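Local coordinates for protein poly A polymerase (Aquifex aeolicus, PDB 4WBY) that adds the terminal adenosine to tRNAs ending in CC, using ATP and magnesium to complete their 3' CCA end, at residues N8-E11 and I12-V16; K112-L115 and I116-D119; I222-L225 and Y226-Y229; R286-H289 and F290-M294; M294-S298 and W299-T303. All blocks are in the same frame, centred on the assembly; numbering follows the deposited sequence.

Interaction 1: N8-E11 and I12-V16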
# COMPACT_ATOMS: atom_id res chain seq x y z
N ASN A 8 8.16 -18.82 -14.03
CA ASN A 8 8.14 -17.61 -14.85
C ASN A 8 9.44 -16.80 -14.77
O ASN A 8 9.67 -15.92 -15.59
CB ASN A 8 6.94 -16.73 -14.49
CG ASN A 8 7.05 -16.11 -13.12
OD1 ASN A 8 7.43 -16.79 -12.16
ND2 ASN A 8 6.72 -14.82 -13.01
N ILE A 9 10.29 -17.12 -13.79
CA ILE A 9 11.55 -16.41 -13.56
C ILE A 9 12.77 -17.28 -13.94
O ILE A 9 13.86 -16.77 -14.13
CB ILE A 9 11.67 -16.00 -12.06
CG1 ILE A 9 10.52 -15.08 -11.67
CG2 ILE A 9 13.00 -15.32 -11.74
CD1 ILE A 9 10.52 -14.79 -10.21
N GLU A 10 12.55 -18.58 -14.08
CA GLU A 10 13.63 -19.55 -14.25
C GLU A 10 14.58 -19.23 -15.42
O GLU A 10 15.80 -19.24 -15.24
CB GLU A 10 13.03 -20.95 -14.42
CG GLU A 10 13.96 -22.00 -15.03
CD GLU A 10 14.98 -22.56 -14.05
OE1 GLU A 10 15.04 -22.10 -12.89
OE2 GLU A 10 15.73 -23.48 -14.45
N GLU A 11 14.04 -18.94 -16.60
CA GLU A 11 14.91 -18.70 -17.75
C GLU A 11 15.85 -17.52 -17.53
O GLU A 11 17.06 -17.61 -17.79
CB GLU A 11 14.09 -18.48 -19.03
CG GLU A 11 13.42 -19.72 -19.56
CD GLU A 11 12.86 -19.53 -20.97
OE1 GLU A 11 13.04 -18.44 -21.55
OE2 GLU A 11 12.24 -20.48 -21.50
N ILE A 12 15.31 -16.42 -17.02
CA ILE A 12 16.13 -15.24 -16.77
C ILE A 12 17.09 -15.47 -15.60
O ILE A 12 18.25 -15.06 -15.66
CB ILE A 12 15.24 -14.00 -16.50
CG1 ILE A 12 14.54 -13.56 -17.79
CG2 ILE A 12 16.07 -12.83 -15.95
CD1 ILE A 12 15.50 -13.18 -18.92
N ALA A 13 16.63 -16.14 -14.54
CA ALA A 13 17.51 -16.44 -13.41
C ALA A 13 18.74 -17.25 -13.86
O ALA A 13 19.88 -16.94 -13.49
CB ALA A 13 16.75 -17.19 -12.34
N ARG A 14 18.50 -18.29 -14.67
CA ARG A 14 19.60 -19.10 -15.20
C ARG A 14 20.57 -18.23 -15.99
O ARG A 14 21.79 -18.33 -15.82
CB ARG A 14 19.06 -20.22 -16.10
CG ARG A 14 18.31 -21.32 -15.38
CD ARG A 14 19.25 -22.28 -14.65
NE ARG A 14 18.48 -23.35 -14.02
CZ ARG A 14 19.02 -24.34 -13.32
NH1 ARG A 14 20.33 -24.40 -13.15
NH2 ARG A 14 18.24 -25.26 -12.77
N GLU A 15 20.02 -17.39 -16.87
CA GLU A 15 20.84 -16.56 -17.74
C GLU A 15 21.65 -15.54 -16.95
O GLU A 15 22.81 -15.28 -17.26
CB GLU A 15 19.97 -15.86 -18.78
CG GLU A 15 20.79 -15.09 -19.81
CD GLU A 15 19.95 -14.56 -20.94
OE1 GLU A 15 18.71 -14.57 -20.81
OE2 GLU A 15 20.53 -14.13 -21.95
N VAL A 16 21.04 -14.94 -15.92
CA VAL A 16 21.77 -14.00 -15.09
C VAL A 16 23.00 -14.67 -14.44
O VAL A 16 24.08 -14.09 -14.42
CB VAL A 16 20.85 -13.38 -14.02
CG1 VAL A 16 21.66 -12.67 -12.93
CG2 VAL A 16 19.91 -12.40 -14.69
O HOH W 1 12.29 -16.03 -17.05
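Ile-9, Glu-10 and Glu-11 pass their carbonyls to Ala-13, Arg-14 and Glu-15 in successive i to i+4 bonds, the first turns of helix 7-22. Ala-13 N reaches Ile-9 O at 2.9 Å, Arg-14 N reaches Glu-10 O at the same length, and Glu-15 N reaches Glu-11 O at 3.1 Å. One residue earlier a water stands in the gap: it donates to Asn-8 O at 3.0 Å and accepts from Ile-12 N, continuing the helical pattern by relay. On the outer side Glu-10 OE2 takes the Arg-14 NE proton at 2.8 Å in a nearly straight salt bridge (N-H...O 173°). The oxygen lies in the guanidinium plane; the nitrogen meets OE2 from above the carboxylate plane, and the two planes stand 86° apart. Both chains fold back to meet: Glu-10 bends at chi2 (78°), as does Arg-14, whose CG packs against Glu-10 O at 3.3 Å. Tyr-134 ties the pair down, its hydroxyl bonded to Glu-10 OE1 and its ring in a cation-pi contact with Arg-14. On the inner side Ile-9 CG2 touches Ala-13 CB at 4.2 Å. Ile-9 and Ile-12 face the sheet, against Val-46 and against Leu-85 and Leu-87, and Glu-15 is bonded to His-65 of helix 54-65. This is an amphipathic helix covering the mixed sheet of the head, the nucleotidyltransferase domain, behind the strand whose Asp-45 is inferred to bind magnesium.

Interaction 2: K112-L115 and I116-D119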
# COMPACT_ATOMS: atom_id res chain seq x y z
N LYS A 112 26.39 -10.69 2.21
CA LYS A 112 25.97 -10.69 3.61
C LYS A 112 25.90 -9.27 4.16
O LYS A 112 24.99 -8.92 4.91
CB LYS A 112 26.92 -11.55 4.46
CG LYS A 112 26.51 -11.67 5.93
CD LYS A 112 27.36 -12.72 6.65
CE LYS A 112 26.96 -12.88 8.11
NZ LYS A 112 27.90 -13.80 8.84
N GLU A 113 26.86 -8.43 3.77
CA GLU A 113 26.87 -7.04 4.18
C GLU A 113 25.70 -6.27 3.57
O GLU A 113 25.13 -5.38 4.21
CB GLU A 113 28.19 -6.39 3.81
CG GLU A 113 29.34 -6.86 4.67
CD GLU A 113 30.67 -6.29 4.26
OE1 GLU A 113 31.02 -6.38 3.06
OE2 GLU A 113 31.37 -5.75 5.13
N ASP A 114 25.33 -6.63 2.35
CA ASP A 114 24.18 -6.01 1.70
C ASP A 114 22.85 -6.44 2.33
O ASP A 114 21.89 -5.68 2.37
CB ASP A 114 24.18 -6.37 0.21
CG ASP A 114 23.05 -5.70 -0.53
OD1 ASP A 114 21.98 -6.34 -0.66
OD2 ASP A 114 23.22 -4.55 -0.98
N LEU A 115 22.80 -7.67 2.83
CA LEU A 115 21.57 -8.18 3.42
C LEU A 115 21.38 -7.68 4.85
O LEU A 115 20.25 -7.39 5.26
CB LEU A 115 21.57 -9.70 3.40
CG LEU A 115 21.54 -10.33 2.00
CD1 LEU A 115 21.62 -11.84 2.12
CD2 LEU A 115 20.27 -9.93 1.29
N ILE A 116 22.46 -7.57 5.61
CA ILE A 116 22.36 -7.28 7.04
C ILE A 116 21.91 -5.84 7.27
O ILE A 116 21.48 -5.49 8.37
CB ILE A 116 23.70 -7.56 7.76
CG1 ILE A 116 23.49 -7.78 9.26
CG2 ILE A 116 24.70 -6.44 7.50
CD1 ILE A 116 24.77 -8.19 9.98
N ARG A 117 21.97 -5.02 6.23
CA ARG A 117 21.55 -3.63 6.34
C ARG A 117 20.06 -3.44 6.03
O ARG A 117 19.56 -2.32 6.05
CB ARG A 117 22.38 -2.75 5.41
CG ARG A 117 22.15 -3.09 3.97
CD ARG A 117 22.67 -2.03 3.02
NE ARG A 117 22.43 -2.44 1.64
CZ ARG A 117 21.26 -2.34 1.02
NH1 ARG A 117 20.22 -1.82 1.66
NH2 ARG A 117 21.14 -2.74 -0.23
N ARG A 118 19.35 -4.53 5.74
CA ARG A 118 17.92 -4.42 5.40
C ARG A 118 17.04 -4.36 6.65
O ARG A 118 17.55 -4.30 7.77
CB ARG A 118 17.54 -5.58 4.48
CG ARG A 118 18.14 -5.36 3.09
CD ARG A 118 18.24 -6.62 2.25
NE ARG A 118 19.04 -6.34 1.06
CZ ARG A 118 18.53 -6.00 -0.12
NH1 ARG A 118 17.21 -5.93 -0.28
NH2 ARG A 118 19.35 -5.77 -1.16
N ASP A 119 15.71 -4.33 6.50
CA ASP A 119 14.92 -4.01 7.69
C ASP A 119 14.62 -5.20 8.62
O ASP A 119 14.93 -5.14 9.81
CB ASP A 119 13.61 -3.28 7.34
CG ASP A 119 12.80 -3.94 6.22
OD1 ASP A 119 13.04 -5.09 5.80
OD2 ASP A 119 11.85 -3.26 5.76
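Asp-114 receives both consecutive arginines, Arg-117 and Arg-118, one on each carboxylate oxygen. Asp-114 OD1 accepts Arg-118 NH2 at 2.7 Å through its syn lone pair and lies nearly in the guanidinium plane. From the same edge Arg-118 NE reaches Asp-114 O at 3.2 Å, from well above the carbonyl plane, and adds a weak second bond to OD1, so the arginine grips side chain and backbone of one residue together. Arg-117 NH2 meets Asp-114 OD2 at 2.9 Å from above the carboxylate plane, its guanidinium perpendicular to the carboxylate (89°) and lying with one face over Asp-114 O. Its CG sits between backbone N and carbonyl carbon (chi1 65°), which folds the chain back over the helix end, CG coming to 3.1 Å from Asp-114 O. Leu-115 CD2 comes in obliquely, 3.8 Å from Arg-118 NE. Behind this shell the backbone closes the turn: Ile-116 N bonds to Lys-112 O at 3.0 Å, and Arg-118 N bonds back to Leu-115 O at the same distance. Farther out, Arg-93 fixes the group from its backbone, with its N donating to Asp-114 OD2 and its O accepting from Arg-117 NE. Two arginines and a backbone N-H together fix the rotation of the carboxylate. The Asp-x-x-Arg-Arg-Asp run fits motif C of the class II tRNA nucleotidyltransferases, and Asp-114 is therefore well placed to orient Arg-118, which with Asp-119 belongs to the ATP-binding site.

Interaction 3: I222-L225 and Y226-Y229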
# COMPACT_ATOMS: atom_id res chain seq x y z
N ILE A 222 -3.32 -2.85 10.07
CA ILE A 222 -2.13 -2.03 10.24
C ILE A 222 -2.46 -0.80 11.09
O ILE A 222 -1.68 -0.43 11.97
CB ILE A 222 -1.54 -1.62 8.87
CG1 ILE A 222 -1.07 -2.87 8.11
CG2 ILE A 222 -0.39 -0.63 9.04
CD1 ILE A 222 -0.77 -2.62 6.63
N LEU A 223 -3.61 -0.18 10.84
CA LEU A 223 -4.05 0.94 11.66
C LEU A 223 -4.22 0.55 13.13
O LEU A 223 -3.92 1.34 14.02
CB LEU A 223 -5.36 1.54 11.13
CG LEU A 223 -5.20 2.31 9.82
CD1 LEU A 223 -6.57 2.76 9.29
CD2 LEU A 223 -4.26 3.50 9.98
N GLU A 224 -4.72 -0.66 13.40
CA GLU A 224 -4.81 -1.12 14.78
C GLU A 224 -3.43 -1.22 15.43
O GLU A 224 -3.27 -0.91 16.62
CB GLU A 224 -5.52 -2.47 14.87
CG GLU A 224 -7.03 -2.40 14.73
CD GLU A 224 -7.74 -2.00 16.02
OE1 GLU A 224 -7.12 -1.38 16.91
OE2 GLU A 224 -8.94 -2.33 16.15
N LEU A 225 -2.43 -1.63 14.66
CA LEU A 225 -1.06 -1.66 15.17
C LEU A 225 -0.53 -0.23 15.37
O LEU A 225 0.14 0.05 16.35
CB LEU A 225 -0.14 -2.46 14.23
CG LEU A 225 -0.44 -3.96 14.19
CD1 LEU A 225 0.22 -4.62 13.00
CD2 LEU A 225 -0.01 -4.64 15.49
N TYR A 226 -0.85 0.67 14.43
CA TYR A 226 -0.49 2.07 14.61
C TYR A 226 -1.06 2.60 15.93
O TYR A 226 -0.39 3.33 16.67
CB TYR A 226 -1.04 2.94 13.47
CG TYR A 226 -0.28 2.99 12.16
CD1 TYR A 226 0.70 2.06 11.83
CD2 TYR A 226 -0.57 3.98 11.25
CE1 TYR A 226 1.37 2.13 10.60
CE2 TYR A 226 0.08 4.07 10.04
CZ TYR A 226 1.05 3.15 9.71
OH TYR A 226 1.67 3.30 8.50
N ARG A 227 -2.31 2.24 16.20
CA ARG A 227 -2.97 2.66 17.43
C ARG A 227 -2.27 2.07 18.66
O ARG A 227 -1.94 2.79 19.61
CB ARG A 227 -4.44 2.25 17.41
CG ARG A 227 -5.26 2.79 18.58
CD ARG A 227 -6.74 2.53 18.37
NE ARG A 227 -7.11 1.13 18.54
CZ ARG A 227 -7.50 0.59 19.68
NH1 ARG A 227 -7.58 1.33 20.78
NH2 ARG A 227 -7.82 -0.70 19.74
N LYS A 228 -2.03 0.76 18.63
CA LYS A 228 -1.37 0.07 19.74
C LYS A 228 -0.03 0.69 20.12
O LYS A 228 0.28 0.82 21.32
CB LYS A 228 -1.17 -1.41 19.39
CG LYS A 228 -0.48 -2.23 20.47
CD LYS A 228 -0.44 -3.71 20.09
CE LYS A 228 0.31 -4.53 21.13
NZ LYS A 228 0.14 -6.00 20.92
N TYR A 229 0.76 1.07 19.12
CA TYR A 229 2.10 1.58 19.36
C TYR A 229 2.20 3.10 19.30
O TYR A 229 3.30 3.67 19.35
CB TYR A 229 3.09 0.91 18.39
CG TYR A 229 3.18 -0.57 18.68
CD1 TYR A 229 3.74 -1.03 19.87
CD2 TYR A 229 2.68 -1.51 17.79
CE1 TYR A 229 3.81 -2.39 20.16
CE2 TYR A 229 2.75 -2.86 18.06
CZ TYR A 229 3.31 -3.30 19.24
OH TYR A 229 3.37 -4.66 19.51
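Ile-222 and Tyr-226 run alongside each other in the same direction, with Ile-222 CG2 against the CE1 corner of the Tyr-226 ring at 3.6 Å. Leu-223 CD2 approaches obliquely from the same side of the ring plane, 3.9 Å from Tyr-226 CD2, so two methyls of consecutive residues border one side of the ring. A turn later Leu-225 CD2 touches Tyr-229 CE2 at 4.2 Å, and Lys-228 lays its CG over the centre of the Tyr-229 ring. Between these groups run ordinary i to i+4 bonds, the shortest from Tyr-226 N to Ile-222 O at 2.8 Å, the last from Tyr-229 N to Leu-225 O where the helix ends. At the polar edge Arg-227 NE and NH2 both donate to the single oxygen Glu-224 OE1, each at 3.0 Å and in the guanidinium plane. A bend at chi3 (72°) turns the guanidinium edge toward the acid, and Glu-224 OE2 is bonded to Tyr-250 OH, which holds the carboxylate by its second oxygen. Helix 219-228 packs among its neighbours: Leu-225, Tyr-226 and Tyr-229 on Leu-171 of the ATP-binding helix 165-177, Leu-223 on helix 271-278, while Tyr-229 OH bonds to Glu-186 of helix 183-194.

Interaction 4: R286-H289 and F290-M294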
# COMPACT_ATOMS: atom_id res chain seq x y z
N ARG A 286 -5.60 21.82 8.74
CA ARG A 286 -4.54 20.83 8.95
C ARG A 286 -4.84 19.54 8.19
O ARG A 286 -3.92 18.91 7.67
CB ARG A 286 -4.32 20.54 10.44
CG ARG A 286 -5.56 20.31 11.27
CD ARG A 286 -5.22 20.10 12.74
NE ARG A 286 -6.42 20.19 13.58
CZ ARG A 286 -6.48 19.84 14.86
NH1 ARG A 286 -5.40 19.37 15.47
NH2 ARG A 286 -7.62 19.97 15.52
N GLY A 287 -6.11 19.16 8.11
CA GLY A 287 -6.48 17.99 7.31
C GLY A 287 -6.17 18.20 5.84
O GLY A 287 -5.63 17.31 5.17
N LYS A 288 -6.52 19.38 5.33
CA LYS A 288 -6.25 19.76 3.95
C LYS A 288 -4.75 19.70 3.66
O LYS A 288 -4.33 19.12 2.66
CB LYS A 288 -6.80 21.16 3.67
CG LYS A 288 -6.45 21.74 2.30
CD LYS A 288 -7.09 23.12 2.11
CE LYS A 288 -6.71 23.75 0.78
NZ LYS A 288 -5.29 24.19 0.75
N HIS A 289 -3.96 20.29 4.56
CA HIS A 289 -2.51 20.29 4.42
C HIS A 289 -1.91 18.88 4.45
O HIS A 289 -1.00 18.57 3.69
CB HIS A 289 -1.86 21.14 5.52
CG HIS A 289 -0.36 21.15 5.47
ND1 HIS A 289 0.35 21.92 4.57
CD2 HIS A 289 0.55 20.47 6.19
CE1 HIS A 289 1.64 21.71 4.75
NE2 HIS A 289 1.79 20.84 5.73
N PHE A 290 -2.43 18.04 5.34
CA PHE A 290 -1.93 16.67 5.45
C PHE A 290 -2.21 15.90 4.16
O PHE A 290 -1.35 15.18 3.66
CB PHE A 290 -2.56 15.95 6.65
CG PHE A 290 -2.14 14.51 6.78
CD1 PHE A 290 -0.83 14.18 7.09
CD2 PHE A 290 -3.05 13.49 6.58
CE1 PHE A 290 -0.44 12.86 7.20
CE2 PHE A 290 -2.66 12.16 6.70
CZ PHE A 290 -1.36 11.85 7.00
N LEU A 291 -3.41 16.06 3.61
CA LEU A 291 -3.73 15.35 2.38
C LEU A 291 -2.86 15.85 1.22
O LEU A 291 -2.47 15.07 0.36
CB LEU A 291 -5.21 15.47 2.03
CG LEU A 291 -6.16 14.75 3.00
CD1 LEU A 291 -7.60 15.05 2.64
CD2 LEU A 291 -5.91 13.25 3.03
N GLU A 292 -2.54 17.14 1.22
CA GLU A 292 -1.63 17.67 0.20
C GLU A 292 -0.22 17.11 0.40
O GLU A 292 0.47 16.79 -0.57
CB GLU A 292 -1.64 19.20 0.24
CG GLU A 292 -2.95 19.79 -0.27
CD GLU A 292 -3.04 21.29 -0.14
OE1 GLU A 292 -2.15 21.91 0.48
OE2 GLU A 292 -4.02 21.86 -0.67
N GLU A 293 0.20 16.98 1.65
CA GLU A 293 1.49 16.38 1.97
C GLU A 293 1.55 14.92 1.51
O GLU A 293 2.59 14.42 1.08
CB GLU A 293 1.73 16.47 3.47
CG GLU A 293 3.08 15.99 3.92
CD GLU A 293 3.40 16.46 5.32
OE1 GLU A 293 2.46 16.62 6.13
OE2 GLU A 293 4.59 16.70 5.60
N MET A 294 0.41 14.25 1.60
CA MET A 294 0.26 12.87 1.14
C MET A 294 0.11 12.75 -0.38
O MET A 294 0.00 11.64 -0.90
CB MET A 294 -0.95 12.22 1.82
CG MET A 294 -0.79 11.97 3.33
SD MET A 294 0.22 10.52 3.68
CE MET A 294 -0.95 9.23 3.24
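Glu-293 N donates to His-289 O at 2.9 Å, among the shortest bonds joining the two halves of this alpha-helical turn in helix 284-293. Phe-290 N to Arg-286 O, Leu-291 N to Gly-287 O and Glu-292 N to Lys-288 O follow the same i to i+4 pattern and keep the helix regular almost to its end. Its side chains make it amphipathic, with a charged flank and an apolar one. The charged flank carries one salt bridge: Lys-288 NZ bonds to Glu-292 OE2 at 3.0 Å, approaching on the syn side but 33° out of the carboxylate plane. Lys-288 is stretched as far as CE and bends only at the last torsion (chi4 -72°), which hooks the ammonium over toward the acid one turn on. Glu-292 leans back to it, its CG 3.3 Å from Lys-288 O. Both residues are exposed, so the bridge is probably softened by solvent. His-289 projects near two acids without bonding to either: His-289 NE2 lies 4.3 Å from Glu-293 OE1. Glu-293 itself is engaged in a salt bridge with Arg-203 at the start of helix 203-214. On the apolar flank Phe-290 and Leu-291 pack on Leu-275 of helix 271-278, Phe-290 also on Ile-236. A chi1 of 177° sends the Phe-290 ring outward from the helix, where Met-294, one turn on, covers part of a face: Met-294 CG stands 3.7 Å above the ring plane, displaced toward the rim.

Interaction 5: M294-S298 and W299-T303. With SO4 (sulfate ion), chain E.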
# COMPACT_ATOMS: atom_id res chain seq x y z
N MET A 294 0.41 14.25 1.60
CA MET A 294 0.26 12.87 1.14
C MET A 294 0.11 12.75 -0.38
O MET A 294 0.00 11.64 -0.90
CB MET A 294 -0.95 12.22 1.82
CG MET A 294 -0.79 11.97 3.33
SD MET A 294 0.22 10.52 3.68
CE MET A 294 -0.95 9.23 3.24
N SER A 295 0.09 13.89 -1.08
CA SER A 295 -0.21 13.92 -2.51
C SER A 295 -1.49 13.14 -2.82
O SER A 295 -1.56 12.38 -3.79
CB SER A 295 0.95 13.35 -3.33
OG SER A 295 2.13 14.13 -3.17
N ALA A 296 -2.50 13.32 -1.98
CA ALA A 296 -3.77 12.61 -2.17
C ALA A 296 -4.40 12.95 -3.51
O ALA A 296 -4.29 14.09 -3.99
CB ALA A 296 -4.73 12.93 -1.03
N PRO A 297 -5.06 11.97 -4.14
CA PRO A 297 -5.80 12.23 -5.37
C PRO A 297 -6.83 13.34 -5.20
O PRO A 297 -7.32 13.58 -4.09
CB PRO A 297 -6.50 10.90 -5.66
CG PRO A 297 -5.64 9.87 -5.01
CD PRO A 297 -5.05 10.53 -3.79
N SER A 298 -7.15 14.00 -6.31
CA SER A 298 -8.18 15.03 -6.32
C SER A 298 -9.47 14.56 -5.67
O SER A 298 -10.05 15.29 -4.87
CB SER A 298 -8.45 15.47 -7.76
OG SER A 298 -9.67 16.19 -7.82
N TRP A 299 -9.93 13.36 -5.99
CA TRP A 299 -11.21 12.92 -5.45
C TRP A 299 -11.16 12.82 -3.93
O TRP A 299 -12.14 13.10 -3.26
CB TRP A 299 -11.68 11.59 -6.07
CG TRP A 299 -10.86 10.35 -5.75
CD1 TRP A 299 -9.90 9.78 -6.54
CD2 TRP A 299 -11.00 9.49 -4.60
NE1 TRP A 299 -9.41 8.63 -5.94
CE2 TRP A 299 -10.07 8.44 -4.76
CE3 TRP A 299 -11.80 9.51 -3.46
CZ2 TRP A 299 -9.92 7.42 -3.81
CZ3 TRP A 299 -11.66 8.50 -2.52
CH2 TRP A 299 -10.73 7.47 -2.70
N VAL A 300 -10.00 12.45 -3.39
CA VAL A 300 -9.84 12.36 -1.95
C VAL A 300 -9.88 13.74 -1.31
O VAL A 300 -10.56 13.96 -0.29
CB VAL A 300 -8.52 11.66 -1.58
CG1 VAL A 300 -8.33 11.64 -0.06
CG2 VAL A 300 -8.48 10.25 -2.16
N ARG A 301 -9.16 14.68 -1.91
CA ARG A 301 -9.10 16.03 -1.37
C ARG A 301 -10.46 16.72 -1.48
O ARG A 301 -10.87 17.43 -0.56
CB ARG A 301 -8.02 16.83 -2.09
CG ARG A 301 -6.63 16.26 -1.82
CD ARG A 301 -5.51 17.04 -2.47
NE ARG A 301 -5.42 16.78 -3.90
CZ ARG A 301 -5.72 17.68 -4.83
NH1 ARG A 301 -6.14 18.88 -4.47
NH2 ARG A 301 -5.62 17.36 -6.11
N GLU A 302 -11.18 16.47 -2.57
CA GLU A 302 -12.52 17.03 -2.73
C GLU A 302 -13.50 16.36 -1.77
O GLU A 302 -14.36 17.03 -1.19
CB GLU A 302 -12.99 16.88 -4.18
CG GLU A 302 -12.16 17.65 -5.21
CD GLU A 302 -12.32 19.17 -5.14
OE1 GLU A 302 -13.21 19.66 -4.42
OE2 GLU A 302 -11.55 19.86 -5.84
N THR A 303 -13.38 15.05 -1.58
CA THR A 303 -14.27 14.38 -0.63
C THR A 303 -14.01 14.86 0.79
O THR A 303 -14.95 15.03 1.56
CB THR A 303 -14.13 12.85 -0.73
OG1 THR A 303 -14.75 12.42 -1.95
CG2 THR A 303 -14.82 12.15 0.44
S SO4 E . -6.59 20.57 -7.90
O1 SO4 E . -6.10 20.87 -6.56
O2 SO4 E . -6.70 19.13 -8.10
O3 SO4 E . -7.88 21.22 -8.12
O4 SO4 E . -5.66 21.12 -8.90
O HOH W 2 -3.79 15.21 -7.13
O HOH W 3 -9.34 18.69 -6.85
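Pro-297 and Trp-299 project in the same direction, flank to flank, at the start of helix 298-309, with Pro-297 at the N-cap position, two residues beyond the Schellman motif at Ser-295 that ends the preceding helix. Pro-297 CB meets the pyrrole part of the indole, 3.7 Å from Trp-299 CD1. With chi1 at 67° the indole turns back over its own backbone toward Pro-297, and Val-300 CG2 lies over the centre of one face. That same methyl packs against Pro-297 CD, and Ala-296 CB meets Val-300 CG1 at 3.9 Å. Trp-299 also stacks with His-335, while Trp-272 of helix 271-278 covers Ala-296, Pro-297 and Val-300. On the other flank Arg-301, bent at chi3 (-76°), turns its edge to the loop: NE donates to Ala-296 O at 2.9 Å, in its own plane but above that of the carbonyl, and one face rests on Ser-298 CA. Pro-297 O accepts Arg-301 N at 3.1 Å, starting the helical bonding. The two NH groups hold a sulfate, probably from the crystallisation liquor: NH1 to O1 and NH2 to O2, each 2.9 Å. A water gives protons to sulfate O2 and to Glu-302 OE2, and lies 2.7 Å from Ser-298 OG.

All five contacts are local and follow one another along the chain, so none closes a long loop, and none crosses or encloses another. Interaction 1 opens helix 7-22 on the head sheet; interaction 2 ends helix 111-116, the two centres about 24 Å apart, where the chain leads into the ATP-binding loop. Interaction 3 lies across the chain's centre from interaction 1, in the all-helical part, beside helix 165-177. Interactions 4 and 5 join: they share Met-294 and link consecutive helices 284-293 and 298-309, with a probable hydrogen bond from Ala-296 N to Leu-291 O and Leu-291 packing on Val-300 and Arg-301. Helix 271-278 touches interactions 3, 4 and 5.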